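Local coordinates for protein quinone oxidoreductase (PDB 1IZ0) that probably reduces quinones with NADPH as electron donor, and binds NADPH, using a Rossmann-type domain, at residues 116-121 against 192-197; 26-31 against 65-70; 39-44 against 59-64; 1-6 against 16-21. All blocks are in the same frame, centred on the assembly; numbering follows the deposited sequence.

Interaction 1 of 4, residues 116-121 against 192-197; sequences LALKRA and LVLEVR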
# COMPACT_ATOMS: atom_id res chain seq x y z
N LEU A 116 -3.40 -9.67 -0.62
CA LEU A 116 -4.73 -9.91 -1.18
C LEU A 116 -4.72 -9.87 -2.71
O LEU A 116 -5.53 -10.54 -3.36
CB LEU A 116 -5.74 -8.89 -0.62
CG LEU A 116 -6.08 -9.13 0.85
CD1 LEU A 116 -6.86 -7.95 1.42
CD2 LEU A 116 -6.88 -10.43 0.98
N ALA A 117 -3.80 -9.10 -3.28
CA ALA A 117 -3.71 -9.02 -4.73
C ALA A 117 -3.16 -10.35 -5.25
O ALA A 117 -3.70 -10.93 -6.19
CB ALA A 117 -2.80 -7.86 -5.13
N LEU A 118 -2.08 -10.83 -4.64
CA LEU A 118 -1.48 -12.09 -5.07
C LEU A 118 -2.42 -13.25 -4.74
O LEU A 118 -2.60 -14.17 -5.55
CB LEU A 118 -0.12 -12.27 -4.39
CG LEU A 118 0.98 -11.31 -4.88
CD1 LEU A 118 2.09 -11.20 -3.84
CD2 LEU A 118 1.53 -11.79 -6.22
N LYS A 119 -3.01 -13.21 -3.55
CA LYS A 119 -3.92 -14.27 -3.14
C LYS A 119 -5.07 -14.37 -4.14
O LYS A 119 -5.48 -15.47 -4.51
CB LYS A 119 -4.46 -14.00 -1.73
N ARG A 120 -5.59 -13.23 -4.59
CA ARG A 120 -6.70 -13.28 -5.54
C ARG A 120 -6.28 -13.77 -6.92
O ARG A 120 -7.09 -14.37 -7.64
CB ARG A 120 -7.37 -11.92 -5.70
CG ARG A 120 -8.67 -12.05 -6.51
CD ARG A 120 -9.26 -10.72 -6.90
NE ARG A 120 -9.60 -9.93 -5.74
CZ ARG A 120 -9.91 -8.64 -5.79
NH1 ARG A 120 -9.92 -8.01 -6.96
NH2 ARG A 120 -10.20 -7.98 -4.68
N ALA A 121 -5.04 -13.51 -7.31
CA ALA A 121 -4.56 -13.98 -8.61
C ALA A 121 -4.06 -15.42 -8.46
O ALA A 121 -3.41 -15.97 -9.36
CB ALA A 121 -3.43 -13.08 -9.11
N LEU A 192 2.45 -13.64 -13.33
CA LEU A 192 1.71 -12.55 -12.72
C LEU A 192 2.37 -11.18 -12.88
O LEU A 192 3.59 -11.06 -12.96
CB LEU A 192 1.53 -12.79 -11.21
CG LEU A 192 0.72 -13.96 -10.67
CD1 LEU A 192 1.58 -15.20 -10.62
CD2 LEU A 192 0.25 -13.63 -9.26
N VAL A 193 1.54 -10.15 -12.92
CA VAL A 193 2.02 -8.78 -13.01
C VAL A 193 1.16 -7.94 -12.06
O VAL A 193 -0.07 -8.01 -12.11
CB VAL A 193 1.87 -8.21 -14.44
CG1 VAL A 193 2.21 -6.72 -14.43
CG2 VAL A 193 2.80 -8.96 -15.40
N LEU A 194 1.81 -7.19 -11.18
CA LEU A 194 1.10 -6.31 -10.25
C LEU A 194 1.25 -4.95 -10.89
O LEU A 194 2.30 -4.32 -10.80
CB LEU A 194 1.74 -6.33 -8.86
CG LEU A 194 1.68 -7.66 -8.10
CD1 LEU A 194 2.29 -7.50 -6.70
CD2 LEU A 194 0.24 -8.12 -7.98
N GLU A 195 0.20 -4.52 -11.58
CA GLU A 195 0.17 -3.25 -12.30
C GLU A 195 -0.20 -2.02 -11.51
O GLU A 195 -1.34 -1.90 -11.04
CB GLU A 195 -0.82 -3.37 -13.46
CG GLU A 195 -0.19 -3.60 -14.81
CD GLU A 195 0.60 -2.40 -15.28
OE1 GLU A 195 0.06 -1.28 -15.24
OE2 GLU A 195 1.77 -2.59 -15.68
N VAL A 196 0.74 -1.08 -11.37
CA VAL A 196 0.48 0.18 -10.67
C VAL A 196 0.76 1.36 -11.60
O VAL A 196 0.33 2.48 -11.35
CB VAL A 196 1.34 0.32 -9.39
CG1 VAL A 196 0.91 -0.71 -8.36
CG2 VAL A 196 2.82 0.16 -9.73
N ARG A 197 1.49 1.10 -12.68
CA ARG A 197 1.82 2.13 -13.67
C ARG A 197 0.54 2.50 -14.43
O ARG A 197 0.22 3.68 -14.60
CB ARG A 197 2.88 1.60 -14.63
CG ARG A 197 4.21 1.25 -13.97
CD ARG A 197 5.19 2.41 -14.03
NE ARG A 197 5.75 2.57 -15.37
CZ ARG A 197 6.44 3.63 -15.78
NH1 ARG A 197 6.67 4.64 -14.95
NH2 ARG A 197 6.91 3.67 -17.02

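Interaction 2 of 4, residues 26-31 against 65-70; sequences GEVVLR and GVVEGR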
# COMPACT_ATOMS: atom_id res chain seq x y z
N GLY A 26 -18.60 0.44 21.32
CA GLY A 26 -17.81 -0.45 20.49
C GLY A 26 -16.55 0.18 19.93
O GLY A 26 -15.76 -0.49 19.26
N GLU A 27 -16.34 1.47 20.21
CA GLU A 27 -15.16 2.18 19.72
C GLU A 27 -14.22 2.58 20.86
O GLU A 27 -14.63 2.70 22.02
CB GLU A 27 -15.55 3.47 18.99
CG GLU A 27 -16.52 3.33 17.84
CD GLU A 27 -16.72 4.64 17.09
OE1 GLU A 27 -16.81 5.70 17.75
OE2 GLU A 27 -16.81 4.62 15.84
N VAL A 28 -12.97 2.81 20.51
CA VAL A 28 -11.97 3.27 21.47
C VAL A 28 -11.32 4.48 20.84
O VAL A 28 -11.36 4.65 19.62
CB VAL A 28 -10.88 2.21 21.72
CG1 VAL A 28 -11.47 1.02 22.45
CG2 VAL A 28 -10.25 1.79 20.40
N VAL A 29 -10.74 5.34 21.67
CA VAL A 29 -10.06 6.52 21.17
C VAL A 29 -8.57 6.25 21.28
O VAL A 29 -8.05 6.08 22.38
CB VAL A 29 -10.41 7.77 22.01
CG1 VAL A 29 -9.75 9.00 21.40
CG2 VAL A 29 -11.93 7.95 22.07
N LEU A 30 -7.87 6.19 20.15
CA LEU A 30 -6.44 5.95 20.23
C LEU A 30 -5.68 7.24 20.02
O LEU A 30 -6.06 8.06 19.17
CB LEU A 30 -6.00 4.88 19.22
CG LEU A 30 -5.70 5.09 17.73
CD1 LEU A 30 -4.47 5.96 17.52
CD2 LEU A 30 -5.44 3.71 17.11
N ARG A 31 -4.65 7.45 20.83
CA ARG A 31 -3.82 8.63 20.70
C ARG A 31 -2.80 8.28 19.62
O ARG A 31 -2.03 7.33 19.77
CB ARG A 31 -3.13 8.99 22.02
CG ARG A 31 -2.54 7.82 22.78
CD ARG A 31 -1.87 8.30 24.08
NE ARG A 31 -0.63 9.02 23.81
CZ ARG A 31 0.48 8.45 23.36
NH1 ARG A 31 0.50 7.15 23.13
NH2 ARG A 31 1.56 9.18 23.13
N GLY A 65 -1.28 3.92 16.91
CA GLY A 65 -1.39 4.64 18.16
C GLY A 65 -1.61 3.79 19.39
O GLY A 65 -1.63 2.56 19.32
N VAL A 66 -1.82 4.46 20.52
CA VAL A 66 -2.00 3.77 21.78
C VAL A 66 -3.41 3.80 22.36
O VAL A 66 -4.11 4.82 22.30
CB VAL A 66 -1.03 4.34 22.84
CG1 VAL A 66 -1.25 3.65 24.18
CG2 VAL A 66 0.41 4.15 22.37
N VAL A 67 -3.82 2.67 22.92
CA VAL A 67 -5.13 2.54 23.55
C VAL A 67 -4.89 1.79 24.86
O VAL A 67 -4.58 0.60 24.85
CB VAL A 67 -6.11 1.73 22.69
CG1 VAL A 67 -7.46 1.61 23.40
CG2 VAL A 67 -6.29 2.41 21.34
N GLU A 68 -5.01 2.50 25.98
CA GLU A 68 -4.80 1.91 27.29
C GLU A 68 -3.45 1.23 27.38
O GLU A 68 -3.36 0.04 27.69
CB GLU A 68 -5.92 0.91 27.60
N GLY A 69 -2.39 1.98 27.09
CA GLY A 69 -1.05 1.43 27.16
C GLY A 69 -0.58 0.50 26.05
O GLY A 69 0.61 0.19 25.97
N ARG A 70 -1.48 0.04 25.19
CA ARG A 70 -1.09 -0.87 24.12
C ARG A 70 -1.16 -0.23 22.72
O ARG A 70 -2.14 0.43 22.39
CB ARG A 70 -1.96 -2.13 24.15
CG ARG A 70 -1.43 -3.23 23.26
CD ARG A 70 -2.33 -4.46 23.28
NE ARG A 70 -1.80 -5.53 22.43
CZ ARG A 70 -2.41 -6.68 22.21
NH1 ARG A 70 -1.85 -7.59 21.42
NH2 ARG A 70 -3.58 -6.94 22.79

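Interaction 3 of 4, residues 39-44 against 59-64; sequences FADHLM and PGMEVV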
# COMPACT_ATOMS: atom_id res chain seq x y z
N PHE A 39 -0.96 7.26 -1.85
CA PHE A 39 -1.29 8.05 -3.03
C PHE A 39 -2.80 8.30 -2.96
O PHE A 39 -3.29 9.37 -3.35
CB PHE A 39 -0.92 7.30 -4.30
CG PHE A 39 -1.07 8.12 -5.55
CD1 PHE A 39 -2.09 7.85 -6.47
CD2 PHE A 39 -0.22 9.20 -5.80
CE1 PHE A 39 -2.25 8.64 -7.61
CE2 PHE A 39 -0.37 10.00 -6.94
CZ PHE A 39 -1.39 9.71 -7.85
N ALA A 40 -3.52 7.32 -2.43
CA ALA A 40 -4.96 7.41 -2.29
C ALA A 40 -5.36 8.66 -1.52
O ALA A 40 -6.39 9.28 -1.80
CB ALA A 40 -5.50 6.17 -1.58
N ASP A 41 -4.55 9.04 -0.52
CA ASP A 41 -4.83 10.23 0.27
C ASP A 41 -4.72 11.45 -0.62
O ASP A 41 -5.49 12.40 -0.50
CB ASP A 41 -3.85 10.35 1.45
CG ASP A 41 -4.04 9.25 2.49
OD1 ASP A 41 -5.17 9.09 2.99
OD2 ASP A 41 -3.06 8.55 2.80
N HIS A 42 -3.74 11.44 -1.52
CA HIS A 42 -3.55 12.56 -2.43
C HIS A 42 -4.74 12.69 -3.38
O HIS A 42 -5.21 13.79 -3.63
CB HIS A 42 -2.26 12.40 -3.23
CG HIS A 42 -2.14 13.36 -4.37
ND1 HIS A 42 -2.49 13.04 -5.66
CD2 HIS A 42 -1.72 14.65 -4.41
CE1 HIS A 42 -2.28 14.08 -6.45
NE2 HIS A 42 -1.82 15.07 -5.71
N LEU A 43 -5.23 11.56 -3.89
CA LEU A 43 -6.36 11.58 -4.81
C LEU A 43 -7.65 12.01 -4.13
O LEU A 43 -8.51 12.64 -4.74
CB LEU A 43 -6.57 10.19 -5.44
CG LEU A 43 -5.45 9.74 -6.38
CD1 LEU A 43 -5.79 8.37 -6.96
CD2 LEU A 43 -5.27 10.76 -7.50
N MSE A 44 -7.78 11.67 -2.85
CA MSE A 44 -8.98 12.03 -2.11
C MSE A 44 -9.07 13.53 -1.86
O MSE A 44 -10.17 14.07 -1.72
CB MSE A 44 -9.03 11.27 -0.79
CG MSE A 44 -10.08 10.18 -0.78
SE MSE A 44 -9.85 8.93 0.67
CE MSE A 44 -10.09 10.15 2.16
N PRO A 59 -7.62 14.40 6.73
CA PRO A 59 -6.95 13.39 5.90
C PRO A 59 -6.27 12.35 6.80
O PRO A 59 -6.17 12.55 8.01
CB PRO A 59 -5.94 14.21 5.11
CG PRO A 59 -6.61 15.54 4.98
CD PRO A 59 -7.16 15.75 6.37
N GLY A 60 -5.82 11.25 6.21
CA GLY A 60 -5.16 10.21 6.98
C GLY A 60 -6.06 9.01 7.23
O GLY A 60 -7.10 9.14 7.87
N MSE A 61 -5.65 7.85 6.72
CA MSE A 61 -6.45 6.64 6.87
C MSE A 61 -5.69 5.49 7.50
O MSE A 61 -6.29 4.53 7.98
CB MSE A 61 -6.94 6.16 5.50
CG MSE A 61 -7.68 7.20 4.68
SE MSE A 61 -8.35 6.42 3.04
CE MSE A 61 -6.70 5.57 2.45
N GLU A 62 -4.36 5.58 7.49
CA GLU A 62 -3.51 4.53 8.04
C GLU A 62 -2.87 5.06 9.31
O GLU A 62 -1.90 5.81 9.27
CB GLU A 62 -2.45 4.16 7.01
CG GLU A 62 -1.76 2.85 7.26
CD GLU A 62 -1.04 2.34 6.03
OE1 GLU A 62 -0.87 3.13 5.07
OE2 GLU A 62 -0.65 1.15 6.01
N VAL A 63 -3.42 4.64 10.45
CA VAL A 63 -2.96 5.12 11.74
C VAL A 63 -2.33 4.08 12.66
O VAL A 63 -2.61 2.89 12.57
CB VAL A 63 -4.15 5.79 12.47
CG1 VAL A 63 -3.87 5.94 13.95
CG2 VAL A 63 -4.42 7.15 11.86
N VAL A 64 -1.45 4.57 13.53
CA VAL A 64 -0.78 3.76 14.53
C VAL A 64 -0.85 4.56 15.83
O VAL A 64 -0.55 5.76 15.85
CB VAL A 64 0.69 3.51 14.17
CG1 VAL A 64 1.42 2.86 15.34
CG2 VAL A 64 0.77 2.60 12.96
O HOH W 1 -3.42 7.70 5.34
O HOH W 2 -7.22 10.71 3.67

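Interaction 4 of 4, residues 1-6 against 16-21; sequences MKAWVL and VDLPEP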
# COMPACT_ATOMS: atom_id res chain seq x y z
N MSE A 1 -8.22 19.32 20.55
CA MSE A 1 -6.98 18.70 19.99
C MSE A 1 -6.58 19.35 18.68
O MSE A 1 -7.41 19.98 18.01
CB MSE A 1 -7.21 17.21 19.74
CG MSE A 1 -8.28 16.94 18.70
SE MSE A 1 -8.34 15.09 18.14
CE MSE A 1 -9.47 15.30 16.59
N LYS A 2 -5.32 19.20 18.32
CA LYS A 2 -4.82 19.75 17.07
C LYS A 2 -5.13 18.74 15.97
O LYS A 2 -5.16 17.53 16.21
CB LYS A 2 -3.31 20.01 17.17
CG LYS A 2 -2.48 18.78 17.52
CD LYS A 2 -0.98 19.10 17.66
CE LYS A 2 -0.16 17.83 17.92
NZ LYS A 2 1.30 18.07 18.11
N ALA A 3 -5.37 19.22 14.76
CA ALA A 3 -5.67 18.33 13.65
C ALA A 3 -5.60 19.06 12.33
O ALA A 3 -5.77 20.28 12.28
CB ALA A 3 -7.06 17.72 13.82
N TRP A 4 -5.33 18.32 11.26
CA TRP A 4 -5.27 18.90 9.93
C TRP A 4 -6.61 18.66 9.26
O TRP A 4 -7.13 17.54 9.24
CB TRP A 4 -4.14 18.28 9.11
CG TRP A 4 -2.78 18.73 9.53
CD1 TRP A 4 -1.89 18.05 10.32
CD2 TRP A 4 -2.14 19.97 9.19
NE1 TRP A 4 -0.74 18.79 10.48
CE2 TRP A 4 -0.87 19.97 9.80
CE3 TRP A 4 -2.53 21.08 8.42
CZ2 TRP A 4 0.03 21.04 9.67
CZ3 TRP A 4 -1.64 22.15 8.29
CH2 TRP A 4 -0.37 22.12 8.91
N VAL A 5 -7.18 19.73 8.71
CA VAL A 5 -8.46 19.63 8.04
C VAL A 5 -8.39 20.19 6.64
O VAL A 5 -7.75 21.22 6.40
CB VAL A 5 -9.55 20.39 8.83
CG1 VAL A 5 -10.90 20.22 8.14
CG2 VAL A 5 -9.62 19.86 10.25
N LEU A 6 -9.03 19.50 5.71
CA LEU A 6 -9.08 19.91 4.32
C LEU A 6 -10.50 20.44 4.12
O LEU A 6 -11.46 19.68 4.14
CB LEU A 6 -8.80 18.70 3.42
CG LEU A 6 -8.54 18.81 1.90
CD1 LEU A 6 -9.84 18.74 1.15
CD2 LEU A 6 -7.77 20.08 1.58
N VAL A 16 -5.83 23.05 12.79
CA VAL A 16 -6.92 23.57 13.60
C VAL A 16 -7.11 22.85 14.93
O VAL A 16 -6.57 21.76 15.15
CB VAL A 16 -8.25 23.47 12.80
CG1 VAL A 16 -9.45 23.73 13.69
CG2 VAL A 16 -8.24 24.47 11.66
N ASP A 17 -7.86 23.49 15.83
CA ASP A 17 -8.17 22.92 17.13
C ASP A 17 -9.56 22.33 16.98
O ASP A 17 -10.46 23.01 16.50
CB ASP A 17 -8.18 23.99 18.21
CG ASP A 17 -6.80 24.48 18.57
OD1 ASP A 17 -6.01 23.66 19.08
OD2 ASP A 17 -6.51 25.67 18.33
N LEU A 18 -9.74 21.08 17.38
CA LEU A 18 -11.04 20.43 17.30
C LEU A 18 -11.39 19.77 18.62
O LEU A 18 -10.52 19.55 19.45
CB LEU A 18 -11.05 19.37 16.19
CG LEU A 18 -10.94 19.87 14.74
CD1 LEU A 18 -11.04 18.66 13.80
CD2 LEU A 18 -12.04 20.89 14.44
N PRO A 19 -12.68 19.46 18.82
CA PRO A 19 -13.12 18.82 20.06
C PRO A 19 -12.56 17.40 20.13
O PRO A 19 -12.31 16.78 19.09
CB PRO A 19 -14.64 18.82 19.92
CG PRO A 19 -14.91 20.02 19.05
CD PRO A 19 -13.83 19.89 18.01
N GLU A 20 -12.34 16.91 21.34
CA GLU A 20 -11.82 15.56 21.52
C GLU A 20 -12.82 14.55 20.97
O GLU A 20 -14.03 14.70 21.14
CB GLU A 20 -11.60 15.28 23.01
CG GLU A 20 -10.50 16.11 23.63
CD GLU A 20 -9.15 15.84 23.01
OE1 GLU A 20 -8.71 14.67 23.02
OE2 GLU A 20 -8.52 16.81 22.51
N PRO A 21 -12.33 13.52 20.27
CA PRO A 21 -13.22 12.51 19.71
C PRO A 21 -13.97 11.78 20.83
O PRO A 21 -13.41 11.53 21.90
CB PRO A 21 -12.27 11.59 18.96
CG PRO A 21 -11.15 12.51 18.55
CD PRO A 21 -10.94 13.32 19.81

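Interaction 1 of 4, residues 116-121 against 192-197
Leu118 and Ala121 on one side and Leu192 on the other meet methyl against methyl; neither segment brings a flat side-chain group to this contact. CD2 of Leu192 is shared by two residues of 116-121, lying 3.7 Å from Ala121 CB and 3.8 Å from Leu118 CD2. The side chains of Leu118 and Leu192 cross obliquely. Leu118 does not set out toward the strand; its CG sits beside the backbone N, anti to the carbonyl carbon (chi1 -69°), and the far end of the side chain, CD2, is what nears the strand. Leu194 points at the helix two residues further along the same strand face, and its CD2 lies 4.2 Å from Ala117 CB and 4.3 Å from Leu118 CD2, a looser meeting than that around Leu192. No hydrogen bond crosses between the segments, whose association is apolar and buried. The axes of the short segments 116-120 and 192-195 approach to 10.0 Å, their N-to-C directions 145° apart, a helix lying on a sheet as in Rossmann-type nucleotide-binding domains. Ala117 also approaches Ile217 and Phe242, both NADPH-binding residues. On the sheet, Val215 of strand 212-216 touches Ala117 and Ala121, while Val129 of strand 128-131 touches Leu118 and Leu192. Helix 137-148 adds Ala146 against Leu118 and Ala142 against Leu194.

Interaction 2 of 4, residues 26-31 against 65-70
Leu30 packs tightly against both Val67 and Gly65, on strands 27-31 and 65-67, whose axes approach to 4.5 Å. Leu30 CB stands only 3.3 Å from Val67 CG2, and Leu30 CD1 lies 3.4 Å from Gly65 CA, both tighter than usual carbon contacts. A beta carbon on residue 65 would run into that leucine methyl and into Arg31 O. Next to this lies the antiparallel hydrogen-bonded pair of Arg31 and Val66: Arg31 N gives a bond of 3.1 Å to Val66 O, and Val66 N returns one of 3.0 Å to Arg31 O. The looser part is at the other methyl of Val67, its CG1 lying 3.9 Å from Val28 CB. An alanine in place of Val67 would probably open a gap beside Leu30 and Val28, since both methyl groups that reach them would be gone. The solvent side is more exposed but still close. There Arg31 runs alongside Val66, its NH1 3.1 Å from Val66 CG2, while the chain reverses in an exposed type I' turn from Val67 to Arg70. Two backbone bonds thus fix the register; the rest of the contact is mainly apolar, and no salt bridge joins the two segments.

Interaction 3 of 4, residues 39-44 against 59-64
Met61 comes up to Met44 and Asp41 with CG anti to its carbonyl carbon (chi1 -53°) and a bend at chi3 (-50°) that places CE 3.9 Å from Asp41 OD1 and 4.2 Å from Ala40 CB. Asp41 also has CG anti to the carbonyl carbon (chi1 -67°), and the two side chains run antiparallel past one another, leaving Asp41 OD1 3.6 Å from Met61 CG. Met44 and Met61, both introduced as selenomethionine, meet selenium to selenium, Met44 SE being 3.8 Å from Met61 SE. With Ala40 they make up the apolar part. The polar part runs through water. One water gives a bond of 2.7 Å to Asp41 OD2 and takes one of 2.6 Å from Met61 N; a second gives 2.7 Å to Asp41 OD1 and takes 3.0 Å from Gly60 N. A single buried carboxylate is thus linked through water to two successive backbone N-H groups. Asp41 OD2 also accepts a bond from Asn38 N, just ahead of the helix, which holds the carboxylate close to the helix start. Phe286 of helix 282-288 touches Asp41. The arrangement ties helix 39-46 to the lead-in of strand 62-67 in the GroES-like domain of the zinc-type alcohol dehydrogenase superfamily, and the helix begins with Phe39, an NADPH-binding residue.

Interaction 4 of 4, residues 1-6 against 16-21
Met1 and Ala3 pair with Leu18 and Val16 in an antiparallel beta hairpin, strands 2-6 and 13-17, at the protein surface. Backbone hydrogen bonds come first. Ala3 N reaches Val16 O at 2.8 Å and Val16 N answers to Ala3 O, also at 2.8 Å, which makes Ala3 and Val16 a hydrogen-bonded pair. Lys2 and Asp17 form the neighbouring non-hydrogen-bonded pair. The pairing continues at Met1 and Leu18: Leu18 N binds Met1 O at 2.7 Å, and Met1 N binds Leu18 O at 2.6 Å, nearly along the C=O axis. The ionic group is the chain terminus. Met1 N forms a salt bridge of 3.2 Å with Glu20 OE2, so that the amino group is gripped by both a carbonyl and a carboxylate, and its positive charge is likely to be favoured there. Glu20 turns back to reach it through a bend at chi2 (-63°). Apolar contacts make up the rest. The Met1 side chain, a selenomethionine, is extended beyond CG and meets Pro21 tip to tip, with SE 3.6 Å from Pro21 CD and Met1 CE 3.8 Å from Pro21 CG. An alanine here instead of Pro21 would probably open a gap beside SE and CE of Met1, since the ring atoms CG and CD would be gone. Arg84 of strand 84-88 lies against both Met1 and Pro21. On the face that carries Ala3, a single methyl, CD1 of Leu18, rests 4.0 Å from Val5 CG2 and also touches Ala3 CB.

Along the chain interaction 4 comes first, then interaction 2, which spans interaction 3, and last interaction 1. Interactions 2 and 3 share strand 62-67 and one mixed sheet; their centres are about 20 Å apart, yet they touch where Leu30 packs on Val63. Interaction 4 touches both, Pro21 meeting Val29 and Pro59 meeting Trp4, with centres about 17 and 16 Å away. Interaction 1 stands apart on the parallel sheet, across the centre of the chain, its centre about 21 Å from that of interaction 3 and 33 to 37 Å from the others. Interactions 2 and 3 thus lie in the GroES-like part, with the hairpin of interaction 4 packed on it, and interaction 1 in the nucleotide-binding part, while interactions 1 and 3 both lie near NADPH-binding residues.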